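Local coordinates for protein serine acetyltransferase (Bacteroides vulgatus ATCC 8482, PDB 3F1X) that is probably an acyltransferase that passes an acetyl group to serine in amino-acid biosynthesis, at residues I129-D133 / I160-R164; V134-Y138 / F147-I151; H201-H207 / N221-Q227. All coordinates share one frame; numbering follows the deposited sequence.

Interaction 1 of 3, residues I129-D133 / I160-R164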
ATOM      1  N   ILE A 129      29.181 -11.608 -16.610  1.00 18.57           N
ATOM      2  CA  ILE A 129      29.852 -12.237 -15.482  1.00 20.15           C
ATOM      3  C   ILE A 129      28.886 -13.080 -14.664  1.00 19.25           C
ATOM      4  O   ILE A 129      29.168 -14.233 -14.358  1.00 20.07           O
ATOM      5  CB  ILE A 129      30.512 -11.194 -14.551  1.00 22.53           C
ATOM      6  CG1 ILE A 129      31.502 -10.340 -15.343  1.00 23.79           C
ATOM      7  CG2 ILE A 129      31.241 -11.913 -13.419  1.00 22.29           C
ATOM      8  CD1 ILE A 129      32.148  -9.222 -14.543  1.00 25.51           C
ATOM      9  N   LEU A 130      27.742 -12.501 -14.322  1.00 17.66           N
ATOM     10  CA  LEU A 130      26.759 -13.217 -13.535  1.00 17.13           C
ATOM     11  C   LEU A 130      26.331 -14.484 -14.253  1.00 16.30           C
ATOM     12  O   LEU A 130      26.042 -15.479 -13.613  1.00 17.32           O
ATOM     13  CB  LEU A 130      25.556 -12.319 -13.239  1.00 14.48           C
ATOM     14  CG  LEU A 130      25.923 -11.171 -12.291  1.00 15.55           C
ATOM     15  CD1 LEU A 130      24.779 -10.181 -12.186  1.00 14.34           C
ATOM     16  CD2 LEU A 130      26.267 -11.748 -10.935  1.00 14.44           C
ATOM     17  N   ALA A 131      26.300 -14.447 -15.584  1.00 18.15           N
ATOM     18  CA  ALA A 131      25.925 -15.624 -16.357  1.00 18.16           C
ATOM     19  C   ALA A 131      26.858 -16.794 -16.021  1.00 18.46           C
ATOM     20  O   ALA A 131      26.416 -17.939 -15.924  1.00 17.67           O
ATOM     21  CB  ALA A 131      25.971 -15.317 -17.866  1.00 20.63           C
ATOM     22  N   THR A 132      28.146 -16.509 -15.829  1.00 19.19           N
ATOM     23  CA  THR A 132      29.092 -17.574 -15.501  1.00 18.46           C
ATOM     24  C   THR A 132      28.855 -18.078 -14.083  1.00 17.51           C
ATOM     25  O   THR A 132      29.078 -19.259 -13.790  1.00 17.32           O
ATOM     26  CB  THR A 132      30.565 -17.110 -15.646  1.00 18.56           C
ATOM     27  OG1 THR A 132      30.890 -16.172 -14.614  1.00 18.89           O
ATOM     28  CG2 THR A 132      30.775 -16.471 -17.016  1.00 17.99           C
ATOM     29  N   ASP A 133      28.408 -17.187 -13.200  1.00 18.19           N
ATOM     30  CA  ASP A 133      28.129 -17.576 -11.813  1.00 18.44           C
ATOM     31  C   ASP A 133      26.926 -18.520 -11.786  1.00 18.07           C
ATOM     32  O   ASP A 133      26.915 -19.496 -11.037  1.00 17.29           O
ATOM     33  CB  ASP A 133      27.819 -16.356 -10.939  1.00 19.36           C
ATOM     34  CG  ASP A 133      28.954 -15.355 -10.904  1.00 17.77           C
ATOM     35  OD1 ASP A 133      30.131 -15.775 -10.899  1.00 20.20           O
ATOM     36  OD2 ASP A 133      28.670 -14.142 -10.864  1.00 19.95           O
ATOM     37  N   ILE A 160      25.490 -12.648  -4.722  1.00 15.86           N
ATOM     38  CA  ILE A 160      26.570 -12.417  -5.677  1.00 17.59           C
ATOM     39  C   ILE A 160      26.204 -11.273  -6.628  1.00 18.62           C
ATOM     40  O   ILE A 160      27.053 -10.456  -6.988  1.00 17.02           O
ATOM     41  CB  ILE A 160      26.885 -13.711  -6.472  1.00 17.96           C
ATOM     42  CG1 ILE A 160      27.434 -14.769  -5.517  1.00 17.40           C
ATOM     43  CG2 ILE A 160      27.914 -13.438  -7.575  1.00 18.47           C
ATOM     44  CD1 ILE A 160      27.524 -16.149  -6.116  1.00 17.29           C
ATOM     45  N   SER A 161      24.939 -11.208  -7.028  1.00 17.77           N
ATOM     46  CA  SER A 161      24.486 -10.135  -7.905  1.00 17.55           C
ATOM     47  C   SER A 161      24.641  -8.802  -7.188  1.00 17.00           C
ATOM     48  O   SER A 161      25.200  -7.857  -7.744  1.00 15.11           O
ATOM     49  CB  SER A 161      23.021 -10.337  -8.291  1.00 16.92           C
ATOM     50  OG  SER A 161      22.864 -11.494  -9.080  1.00 26.00           O
ATOM     51  N   ASN A 162      24.151  -8.729  -5.947  1.00 15.86           N
ATOM     52  CA  ASN A 162      24.246  -7.498  -5.160  1.00 15.45           C
ATOM     53  C   ASN A 162      25.716  -7.097  -5.017  1.00 15.88           C
ATOM     54  O   ASN A 162      26.070  -5.921  -5.141  1.00 13.68           O
ATOM     55  CB  ASN A 162      23.630  -7.682  -3.760  1.00 15.02           C
ATOM     56  CG  ASN A 162      22.119  -7.455  -3.735  1.00 16.40           C
ATOM     57  OD1 ASN A 162      21.383  -7.977  -4.573  1.00 20.34           O
ATOM     58  ND2 ASN A 162      21.650  -6.687  -2.751  1.00 18.87           N
ATOM     59  N   TYR A 163      26.567  -8.081  -4.739  1.00 13.87           N
ATOM     60  CA  TYR A 163      28.000  -7.836  -4.600  1.00 15.37           C
ATOM     61  C   TYR A 163      28.601  -7.214  -5.867  1.00 16.55           C
ATOM     62  O   TYR A 163      29.237  -6.160  -5.806  1.00 18.09           O
ATOM     63  CB  TYR A 163      28.761  -9.136  -4.295  1.00 14.82           C
ATOM     64  CG  TYR A 163      30.214  -9.038  -4.688  1.00 15.74           C
ATOM     65  CD1 TYR A 163      31.094  -8.230  -3.978  1.00 19.00           C
ATOM     66  CD2 TYR A 163      30.681  -9.652  -5.848  1.00 17.86           C
ATOM     67  CE1 TYR A 163      32.412  -8.028  -4.423  1.00 15.45           C
ATOM     68  CE2 TYR A 163      31.988  -9.452  -6.298  1.00 16.52           C
ATOM     69  CZ  TYR A 163      32.840  -8.640  -5.584  1.00 16.28           C
ATOM     70  OH  TYR A 163      34.115  -8.433  -6.055  1.00 17.78           O
ATOM     71  N   ARG A 164      28.422  -7.869  -7.012  1.00 16.30           N
ATOM     72  CA  ARG A 164      28.987  -7.335  -8.253  1.00 15.68           C
ATOM     73  C   ARG A 164      28.434  -5.956  -8.580  1.00 14.76           C
ATOM     74  O   ARG A 164      29.133  -5.120  -9.146  1.00 15.63           O
ATOM     75  CB  ARG A 164      28.768  -8.309  -9.416  1.00 14.25           C
ATOM     76  CG  ARG A 164      29.520  -9.632  -9.228  1.00 15.30           C
ATOM     77  CD  ARG A 164      29.741 -10.347 -10.555  1.00 14.71           C
ATOM     78  NE  ARG A 164      30.232 -11.717 -10.391  1.00 17.78           N
ATOM     79  CZ  ARG A 164      31.460 -12.042  -9.995  1.00 18.08           C
ATOM     80  NH1 ARG A 164      32.347 -11.094  -9.715  1.00 17.65           N
ATOM     81  NH2 ARG A 164      31.800 -13.317  -9.883  1.00 17.76           N
TER

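Interaction 2 of 3, residues V134-Y138 / F147-I151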
ATOM      1  N   VAL A 134      25.913 -18.221 -12.593  1.00 18.21           N
ATOM      2  CA  VAL A 134      24.732 -19.075 -12.655  1.00 18.55           C
ATOM      3  C   VAL A 134      25.111 -20.447 -13.213  1.00 19.98           C
ATOM      4  O   VAL A 134      24.622 -21.475 -12.738  1.00 17.92           O
ATOM      5  CB  VAL A 134      23.635 -18.474 -13.552  1.00 18.87           C
ATOM      6  CG1 VAL A 134      22.519 -19.484 -13.738  1.00 20.44           C
ATOM      7  CG2 VAL A 134      23.083 -17.198 -12.926  1.00 18.88           C
ATOM      8  N   GLU A 135      25.979 -20.461 -14.223  1.00 20.25           N
ATOM      9  CA  GLU A 135      26.422 -21.715 -14.825  1.00 23.73           C
ATOM     10  C   GLU A 135      27.175 -22.565 -13.812  1.00 22.36           C
ATOM     11  O   GLU A 135      26.977 -23.775 -13.741  1.00 23.95           O
ATOM     12  CB  GLU A 135      27.331 -21.437 -16.021  1.00 26.75           C
ATOM     13  CG  GLU A 135      26.608 -20.910 -17.241  1.00 33.12           C
ATOM     14  CD  GLU A 135      27.565 -20.331 -18.266  1.00 37.41           C
ATOM     15  OE1 GLU A 135      28.540 -21.025 -18.628  1.00 42.16           O
ATOM     16  OE2 GLU A 135      27.339 -19.182 -18.706  1.00 39.03           O
ATOM     17  N   ALA A 136      28.040 -21.925 -13.029  1.00 21.36           N
ATOM     18  CA  ALA A 136      28.814 -22.629 -12.021  1.00 23.34           C
ATOM     19  C   ALA A 136      27.887 -23.188 -10.946  1.00 24.94           C
ATOM     20  O   ALA A 136      28.121 -24.279 -10.419  1.00 26.39           O
ATOM     21  CB  ALA A 136      29.840 -21.692 -11.396  1.00 23.46           C
ATOM     22  N   ALA A 137      26.831 -22.444 -10.627  1.00 24.81           N
ATOM     23  CA  ALA A 137      25.876 -22.881  -9.609  1.00 27.54           C
ATOM     24  C   ALA A 137      25.089 -24.098 -10.089  1.00 29.03           C
ATOM     25  O   ALA A 137      24.757 -24.983  -9.302  1.00 28.98           O
ATOM     26  CB  ALA A 137      24.921 -21.739  -9.257  1.00 27.30           C
ATOM     27  N   TYR A 138      24.801 -24.136 -11.384  1.00 30.57           N
ATOM     28  CA  TYR A 138      24.060 -25.240 -11.977  1.00 33.16           C
ATOM     29  C   TYR A 138      24.922 -26.497 -12.129  1.00 34.15           C
ATOM     30  O   TYR A 138      24.603 -27.552 -11.591  1.00 33.64           O
ATOM     31  CB  TYR A 138      23.523 -24.828 -13.353  1.00 34.60           C
ATOM     32  CG  TYR A 138      22.830 -25.952 -14.081  1.00 37.64           C
ATOM     33  CD1 TYR A 138      21.599 -26.429 -13.649  1.00 39.06           C
ATOM     34  CD2 TYR A 138      23.421 -26.566 -15.182  1.00 39.48           C
ATOM     35  CE1 TYR A 138      20.966 -27.501 -14.297  1.00 39.87           C
ATOM     36  CE2 TYR A 138      22.800 -27.643 -15.839  1.00 39.94           C
ATOM     37  CZ  TYR A 138      21.572 -28.104 -15.390  1.00 40.78           C
ATOM     38  OH  TYR A 138      20.954 -29.168 -16.018  1.00 42.28           O
ATOM     39  N   PHE A 147      18.523 -23.403 -15.114  1.00 39.50           N
ATOM     40  CA  PHE A 147      19.143 -22.091 -14.962  1.00 35.82           C
ATOM     41  C   PHE A 147      18.079 -21.164 -14.387  1.00 34.43           C
ATOM     42  O   PHE A 147      18.369 -20.296 -13.567  1.00 30.66           O
ATOM     43  CB  PHE A 147      19.596 -21.526 -16.309  1.00 36.35           C
ATOM     44  CG  PHE A 147      20.960 -21.992 -16.755  1.00 36.33           C
ATOM     45  CD1 PHE A 147      21.483 -21.552 -17.965  1.00 39.31           C
ATOM     46  CD2 PHE A 147      21.723 -22.858 -15.976  1.00 36.33           C
ATOM     47  CE1 PHE A 147      22.747 -21.973 -18.406  1.00 40.04           C
ATOM     48  CE2 PHE A 147      22.989 -23.289 -16.404  1.00 37.01           C
ATOM     49  CZ  PHE A 147      23.499 -22.840 -17.618  1.00 38.48           C
ATOM     50  N   GLY A 148      16.842 -21.363 -14.836  1.00 33.59           N
ATOM     51  CA  GLY A 148      15.730 -20.547 -14.386  1.00 32.63           C
ATOM     52  C   GLY A 148      15.418 -20.651 -12.907  1.00 31.28           C
ATOM     53  O   GLY A 148      15.084 -19.651 -12.275  1.00 31.01           O
ATOM     54  N   GLU A 149      15.519 -21.856 -12.353  1.00 30.40           N
ATOM     55  CA  GLU A 149      15.249 -22.077 -10.938  1.00 30.78           C
ATOM     56  C   GLU A 149      16.319 -21.391 -10.101  1.00 28.69           C
ATOM     57  O   GLU A 149      16.043 -20.857  -9.024  1.00 26.86           O
ATOM     58  CB  GLU A 149      15.240 -23.580 -10.612  1.00 33.09           C
ATOM     59  CG  GLU A 149      15.092 -23.881  -9.120  1.00 37.33           C
ATOM     60  CD  GLU A 149      15.044 -25.372  -8.794  1.00 39.96           C
ATOM     61  OE1 GLU A 149      16.067 -26.072  -8.964  1.00 41.70           O
ATOM     62  OE2 GLU A 149      13.970 -25.845  -8.363  1.00 42.31           O
ATOM     63  N   ILE A 150      17.548 -21.419 -10.601  1.00 26.55           N
ATOM     64  CA  ILE A 150      18.667 -20.811  -9.898  1.00 24.79           C
ATOM     65  C   ILE A 150      18.523 -19.301  -9.806  1.00 24.05           C
ATOM     66  O   ILE A 150      18.598 -18.734  -8.720  1.00 22.89           O
ATOM     67  CB  ILE A 150      19.994 -21.169 -10.583  1.00 24.65           C
ATOM     68  CG1 ILE A 150      20.247 -22.675 -10.416  1.00 26.00           C
ATOM     69  CG2 ILE A 150      21.132 -20.348  -9.994  1.00 24.63           C
ATOM     70  CD1 ILE A 150      21.478 -23.180 -11.123  1.00 25.09           C
ATOM     71  N   ILE A 151      18.304 -18.654 -10.944  1.00 24.59           N
ATOM     72  CA  ILE A 151      18.149 -17.204 -10.983  1.00 24.12           C
ATOM     73  C   ILE A 151      16.932 -16.755 -10.183  1.00 25.92           C
ATOM     74  O   ILE A 151      16.972 -15.739  -9.478  1.00 25.54           O
ATOM     75  CB  ILE A 151      17.966 -16.707 -12.437  1.00 24.76           C
ATOM     76  CG1 ILE A 151      19.227 -17.004 -13.251  1.00 24.23           C
ATOM     77  CG2 ILE A 151      17.646 -15.206 -12.450  1.00 20.39           C
ATOM     78  CD1 ILE A 151      19.078 -16.702 -14.722  1.00 26.17           C
TER

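Interaction 3 of 3, residues H201-H207 / N221-Q227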
ATOM      1  N   HIS A 201      35.406 -15.052 -12.061  1.00 18.24           N
ATOM      2  CA  HIS A 201      34.257 -15.616 -12.755  1.00 18.86           C
ATOM      3  C   HIS A 201      33.878 -16.992 -12.218  1.00 17.52           C
ATOM      4  O   HIS A 201      34.605 -17.584 -11.420  1.00 15.81           O
ATOM      5  CB  HIS A 201      34.549 -15.708 -14.258  1.00 21.71           C
ATOM      6  CG  HIS A 201      34.597 -14.380 -14.947  1.00 24.15           C
ATOM      7  ND1 HIS A 201      35.057 -13.237 -14.329  1.00 25.85           N
ATOM      8  CD2 HIS A 201      34.266 -14.016 -16.210  1.00 25.08           C
ATOM      9  CE1 HIS A 201      35.006 -12.226 -15.179  1.00 24.84           C
ATOM     10  NE2 HIS A 201      34.531 -12.673 -16.327  1.00 25.68           N
ATOM     11  N   HIS A 202      32.728 -17.485 -12.660  1.00 18.52           N
ATOM     12  CA  HIS A 202      32.240 -18.792 -12.244  1.00 19.13           C
ATOM     13  C   HIS A 202      32.361 -18.979 -10.735  1.00 18.05           C
ATOM     14  O   HIS A 202      32.868 -19.988 -10.259  1.00 20.48           O
ATOM     15  CB  HIS A 202      33.016 -19.890 -12.972  1.00 19.30           C
ATOM     16  CG  HIS A 202      32.874 -19.838 -14.461  1.00 19.11           C
ATOM     17  ND1 HIS A 202      33.583 -18.956 -15.249  1.00 21.24           N
ATOM     18  CD2 HIS A 202      32.065 -20.524 -15.302  1.00 20.32           C
ATOM     19  CE1 HIS A 202      33.215 -19.100 -16.509  1.00 20.02           C
ATOM     20  NE2 HIS A 202      32.295 -20.045 -16.570  1.00 20.88           N
ATOM     21  N   PHE A 203      31.900 -17.990  -9.985  1.00 16.98           N
ATOM     22  CA  PHE A 203      31.953 -18.063  -8.536  1.00 16.64           C
ATOM     23  C   PHE A 203      30.634 -18.645  -8.042  1.00 17.13           C
ATOM     24  O   PHE A 203      29.577 -18.331  -8.572  1.00 17.40           O
ATOM     25  CB  PHE A 203      32.153 -16.664  -7.949  1.00 14.09           C
ATOM     26  CG  PHE A 203      32.181 -16.637  -6.448  1.00 16.76           C
ATOM     27  CD1 PHE A 203      33.167 -17.330  -5.741  1.00 16.73           C
ATOM     28  CD2 PHE A 203      31.227 -15.911  -5.734  1.00 16.47           C
ATOM     29  CE1 PHE A 203      33.208 -17.300  -4.339  1.00 17.68           C
ATOM     30  CE2 PHE A 203      31.259 -15.875  -4.329  1.00 17.59           C
ATOM     31  CZ  PHE A 203      32.252 -16.570  -3.633  1.00 16.55           C
ATOM     32  N   THR A 204      30.689 -19.502  -7.035  1.00 19.60           N
ATOM     33  CA  THR A 204      29.462 -20.070  -6.518  1.00 21.34           C
ATOM     34  C   THR A 204      29.525 -20.238  -5.007  1.00 20.34           C
ATOM     35  O   THR A 204      30.586 -20.487  -4.437  1.00 18.42           O
ATOM     36  CB  THR A 204      29.152 -21.430  -7.189  1.00 24.59           C
ATOM     37  OG1 THR A 204      27.821 -21.838  -6.854  1.00 29.52           O
ATOM     38  CG2 THR A 204      30.123 -22.480  -6.727  1.00 24.04           C
ATOM     39  N   ILE A 205      28.378 -20.062  -4.366  1.00 18.54           N
ATOM     40  CA  ILE A 205      28.258 -20.214  -2.926  1.00 17.49           C
ATOM     41  C   ILE A 205      27.104 -21.183  -2.724  1.00 16.61           C
ATOM     42  O   ILE A 205      25.981 -20.912  -3.146  1.00 15.78           O
ATOM     43  CB  ILE A 205      27.930 -18.870  -2.241  1.00 18.60           C
ATOM     44  CG1 ILE A 205      29.128 -17.920  -2.370  1.00 18.79           C
ATOM     45  CG2 ILE A 205      27.572 -19.109  -0.782  1.00 17.88           C
ATOM     46  CD1 ILE A 205      28.874 -16.506  -1.866  1.00 17.12           C
ATOM     47  N   ASP A 206      27.390 -22.323  -2.105  1.00 18.28           N
ATOM     48  CA  ASP A 206      26.369 -23.336  -1.868  1.00 20.15           C
ATOM     49  C   ASP A 206      25.672 -23.093  -0.531  1.00 16.73           C
ATOM     50  O   ASP A 206      26.320 -23.119   0.511  1.00 17.42           O
ATOM     51  CB  ASP A 206      27.010 -24.726  -1.857  1.00 24.21           C
ATOM     52  CG  ASP A 206      26.104 -25.790  -2.439  1.00 30.09           C
ATOM     53  OD1 ASP A 206      24.874 -25.720  -2.217  1.00 33.58           O
ATOM     54  OD2 ASP A 206      26.626 -26.705  -3.113  1.00 32.90           O
ATOM     55  N   HIS A 207      24.360 -22.867  -0.564  1.00 15.01           N
ATOM     56  CA  HIS A 207      23.580 -22.625   0.650  1.00 16.01           C
ATOM     57  C   HIS A 207      23.973 -21.230   1.165  1.00 15.23           C
ATOM     58  O   HIS A 207      23.158 -20.307   1.138  1.00 14.16           O
ATOM     59  CB  HIS A 207      23.868 -23.739   1.660  1.00 14.16           C
ATOM     60  CG  HIS A 207      23.765 -25.116   1.072  1.00 17.00           C
ATOM     61  ND1 HIS A 207      22.591 -25.613   0.540  1.00 18.74           N
ATOM     62  CD2 HIS A 207      24.685 -26.098   0.927  1.00 20.26           C
ATOM     63  CE1 HIS A 207      22.793 -26.843   0.101  1.00 19.92           C
ATOM     64  NE2 HIS A 207      24.053 -27.164   0.323  1.00 18.40           N
ATOM     65  N   ASN A 221      39.051 -17.791 -10.106  1.00 17.45           N
ATOM     66  CA  ASN A 221      37.947 -18.279 -10.912  1.00 18.25           C
ATOM     67  C   ASN A 221      37.537 -19.689 -10.525  1.00 18.54           C
ATOM     68  O   ASN A 221      38.352 -20.472 -10.031  1.00 19.07           O
ATOM     69  CB  ASN A 221      38.319 -18.252 -12.396  1.00 21.41           C
ATOM     70  CG  ASN A 221      38.788 -16.886 -12.855  1.00 24.29           C
ATOM     71  OD1 ASN A 221      38.158 -15.867 -12.574  1.00 24.21           O
ATOM     72  ND2 ASN A 221      39.900 -16.861 -13.575  1.00 26.93           N
ATOM     73  N   ASN A 222      36.264 -20.001 -10.756  1.00 19.36           N
ATOM     74  CA  ASN A 222      35.726 -21.319 -10.464  1.00 21.68           C
ATOM     75  C   ASN A 222      35.915 -21.703  -9.002  1.00 19.85           C
ATOM     76  O   ASN A 222      36.288 -22.830  -8.697  1.00 17.05           O
ATOM     77  CB  ASN A 222      36.406 -22.365 -11.359  1.00 25.15           C
ATOM     78  CG  ASN A 222      36.220 -22.082 -12.841  1.00 29.06           C
ATOM     79  OD1 ASN A 222      35.110 -22.147 -13.368  1.00 30.72           O
ATOM     80  ND2 ASN A 222      37.316 -21.754 -13.522  1.00 34.13           N
ATOM     81  N   VAL A 223      35.668 -20.764  -8.099  1.00 19.72           N
ATOM     82  CA  VAL A 223      35.809 -21.047  -6.675  1.00 17.30           C
ATOM     83  C   VAL A 223      34.438 -21.296  -6.070  1.00 18.31           C
ATOM     84  O   VAL A 223      33.459 -20.661  -6.459  1.00 17.88           O
ATOM     85  CB  VAL A 223      36.494 -19.873  -5.929  1.00 19.15           C
ATOM     86  CG1 VAL A 223      36.582 -20.174  -4.430  1.00 14.06           C
ATOM     87  CG2 VAL A 223      37.888 -19.640  -6.498  1.00 17.92           C
ATOM     88  N   LYS A 224      34.368 -22.234  -5.127  1.00 18.71           N
ATOM     89  CA  LYS A 224      33.109 -22.571  -4.472  1.00 17.03           C
ATOM     90  C   LYS A 224      33.267 -22.526  -2.960  1.00 16.92           C
ATOM     91  O   LYS A 224      34.204 -23.091  -2.411  1.00 16.69           O
ATOM     92  CB  LYS A 224      32.639 -23.975  -4.885  1.00 19.77           C
ATOM     93  CG  LYS A 224      31.383 -24.433  -4.142  1.00 22.93           C
ATOM     94  CD  LYS A 224      30.967 -25.863  -4.485  1.00 26.83           C
ATOM     95  CE  LYS A 224      30.443 -25.985  -5.904  1.00 29.59           C
ATOM     96  NZ  LYS A 224      29.798 -27.319  -6.125  1.00 31.35           N
ATOM     97  N   LEU A 225      32.340 -21.844  -2.301  1.00 15.66           N
ATOM     98  CA  LEU A 225      32.344 -21.709  -0.851  1.00 17.43           C
ATOM     99  C   LEU A 225      31.029 -22.259  -0.318  1.00 17.30           C
ATOM    100  O   LEU A 225      29.992 -22.128  -0.964  1.00 17.72           O
ATOM    101  CB  LEU A 225      32.460 -20.231  -0.461  1.00 18.20           C
ATOM    102  CG  LEU A 225      33.811 -19.595  -0.118  1.00 21.58           C
ATOM    103  CD1 LEU A 225      34.926 -20.073  -1.036  1.00 19.41           C
ATOM    104  CD2 LEU A 225      33.641 -18.084  -0.185  1.00 19.19           C
ATOM    105  N   TYR A 226      31.076 -22.873   0.859  1.00 16.29           N
ATOM    106  CA  TYR A 226      29.883 -23.420   1.487  1.00 16.35           C
ATOM    107  C   TYR A 226      29.444 -22.521   2.640  1.00 16.59           C
ATOM    108  O   TYR A 226      30.133 -21.557   2.985  1.00 16.52           O
ATOM    109  CB  TYR A 226      30.164 -24.838   1.999  1.00 14.84           C
ATOM    110  CG  TYR A 226      30.065 -25.885   0.916  1.00 15.94           C
ATOM    111  CD1 TYR A 226      28.931 -26.679   0.800  1.00 16.48           C
ATOM    112  CD2 TYR A 226      31.095 -26.068  -0.004  1.00 14.00           C
ATOM    113  CE1 TYR A 226      28.812 -27.643  -0.215  1.00 16.54           C
ATOM    114  CE2 TYR A 226      30.989 -27.030  -1.029  1.00 17.12           C
ATOM    115  CZ  TYR A 226      29.847 -27.809  -1.125  1.00 17.94           C
ATOM    116  OH  TYR A 226      29.726 -28.746  -2.125  1.00 19.98           O
ATOM    117  N   GLN A 227      28.294 -22.844   3.226  1.00 15.92           N
ATOM    118  CA  GLN A 227      27.743 -22.089   4.345  1.00 14.73           C
ATOM    119  C   GLN A 227      28.759 -21.942   5.481  1.00 16.71           C
ATOM    120  O   GLN A 227      29.576 -22.838   5.718  1.00 16.29           O
ATOM    121  CB  GLN A 227      26.491 -22.797   4.891  1.00 14.91           C
ATOM    122  CG  GLN A 227      26.741 -24.246   5.347  1.00 14.89           C
ATOM    123  CD  GLN A 227      26.589 -25.268   4.228  1.00 16.50           C
ATOM    124  OE1 GLN A 227      26.639 -24.925   3.053  1.00 16.40           O
ATOM    125  NE2 GLN A 227      26.410 -26.539   4.597  1.00 16.34           N
TER
HETATM  126  O   HOH W   1      35.240 -17.960  -8.632  1.00 23.23           O

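Interaction 1 of 3, residues I129-D133 / I160-R164
A buried arginine–aspartate bridge, Arg164 to Asp133, ties together two nearly antiparallel helices of the helical domain that precedes the beta helix. The axes of the two short segments run at 154° to each other, and Asp133 and Arg164 approach head-on, each from its own helix. NE and NH2 of Arg164 each take one carboxylate oxygen: NE donates to the syn lone pair of Asp133 OD2 at 2.9 Å, and NH2 donates to OD1 at 3.1 Å. A weak second bond from NH2 falls on OD2 as well. The two flat groups lie nearly in one plane, 17° apart, as such a two-point grip needs. The arginine chain is extended from CG to NE and carries the guanidinium across to the carboxylate. Over one face of the guanidinium lies the methyl CG2 of Ile129, 3.4 Å from Arg164 CZ, and the methyl CG2 of Ile160 rests 3.4 Å from Asp133 OD2; these two methyls shield part of the bridge, which probably strengthens it. Leu130 runs alongside the Arg164 chain in the opposite sense, with Leu130 CD2 lying 3.8 Å from Arg164 CD. The same methyl packs on Ile160 CG2 at 4.1 Å. Within the first helix, Thr132 OG1 donates to Ile129 O at 2.6 Å, in the carbonyl plane, and this oxygen also accepts Asp133 N. Both charged partners have further work to do: Arg164 reaches Gly200 O through NH2 and Ile199 O through NH1, while Asp133 OD1 bonds to Phe203 N. Four bonds, two to the carboxylate and two to backbone carbonyls, therefore hold the guanidinium's rotation. This is an antiparallel helix pair pinned by a bidentate salt bridge, at the seam where the helical domain of a serine acetyltransferase meets the first coils of its left-handed parallel beta helix.

Interaction 2 of 3, residues V134-Y138 / F147-I151
Val134 O takes the helical bond from Tyr138 N at 3.0 Å, and the methyl CD1 of Ile150 on the other helix comes within 3.9 Å of that same oxygen. From here on the contact is apolar. Ile150 CD1 pushes in beside the backbone of the first helix and meets Tyr138 CB at 3.4 Å, lying at the edge of the tyrosine ring. Phe147 supplies the other half: its ring sets an edge toward the face of Tyr138 in an offset edge-to-face pair, centroids 5.2 Å apart and planes at 89°. With chi1 at 176° the Tyr138 ring swings across the phenylalanine; Tyr138 CB itself lies at the edge of the Phe147 ring, 3.5 Å from CE2. Further round that ring, Phe147 CZ lies 3.7 Å from Glu135 CG. With an alanine in place of Phe147, the Tyr138 ring would probably lose its aromatic mate and be freer to turn, and Glu135 CG would lose its cover. Val134 closes the far end, its CG2 lying 3.9 Å from Ile151 CG1. The axes of the two segments cross at 110°; Ile157 of helix 155-171 packs on both Val134 and Ile150, while Leu26 and Phe27 of the second subunit pack on Phe147 and Ile151 respectively.

Interaction 3 of 3, residues H201-H207 / N221-Q227
Segments 201-207 and 221-227 run side by side in the same direction and in one-to-one register, the axes of strands 204-206 and 224-226 4.7 Å apart at closest approach and 24° from parallel. Thr204 sits between two bonds of the ladder: its N donates to Val223 O at 3.1 Å and its O accepts Leu225 N. Asp206 N then donates to Leu225 O at 2.8 Å. Before the strands, Asn221 OD1 accepts His201 N at 2.9 Å, and a water links His201 O to Val223 N. Like positions stack coil on coil. Thr204 OG1 is anti to the backbone N (chi1 -169°), which puts CG2 between N and the carbonyl carbon, tight against Lys224 CB at 3.5 Å. Beyond it, Asp206 CB sits over the face of the Tyr226 ring, a CH-pi contact 4.0 Å from its centroid. On the side of Leu225, its CD2 meets Phe203 CZ at the ring edge, 4.0 Å away. Such ladders belong to successive coils of a left-handed parallel beta helix. His207 reaches Asp192 of the second subunit through ND1. Strand 259-260 carries the sheet on beyond 224-226, while helices 123-139 and 155-171 touch Thr204 and Ile205 respectively.

Overall arrangement
The three contacts cluster within about 12 Å of one another, centre to centre, where the helical domain meets the beta helix. Interactions 1 and 2 share helix 123-139, their segments following directly on one another; the second is nested in the chain loop closed by the first, and the helices they use on the other side, 155-171 and 147-153, are neighbours in sequence. Interaction 3 comes later in the chain, yet Thr132 and Asp133 of interaction 1 meet the backbone N atoms of His202 and Phe203, and Ala136 and Ala137 of interaction 2 pack on its coil. Helix 123-139, with helix 155-171 beside it, thus joins the two domains, and interactions 2 and 3 also face the second subunit.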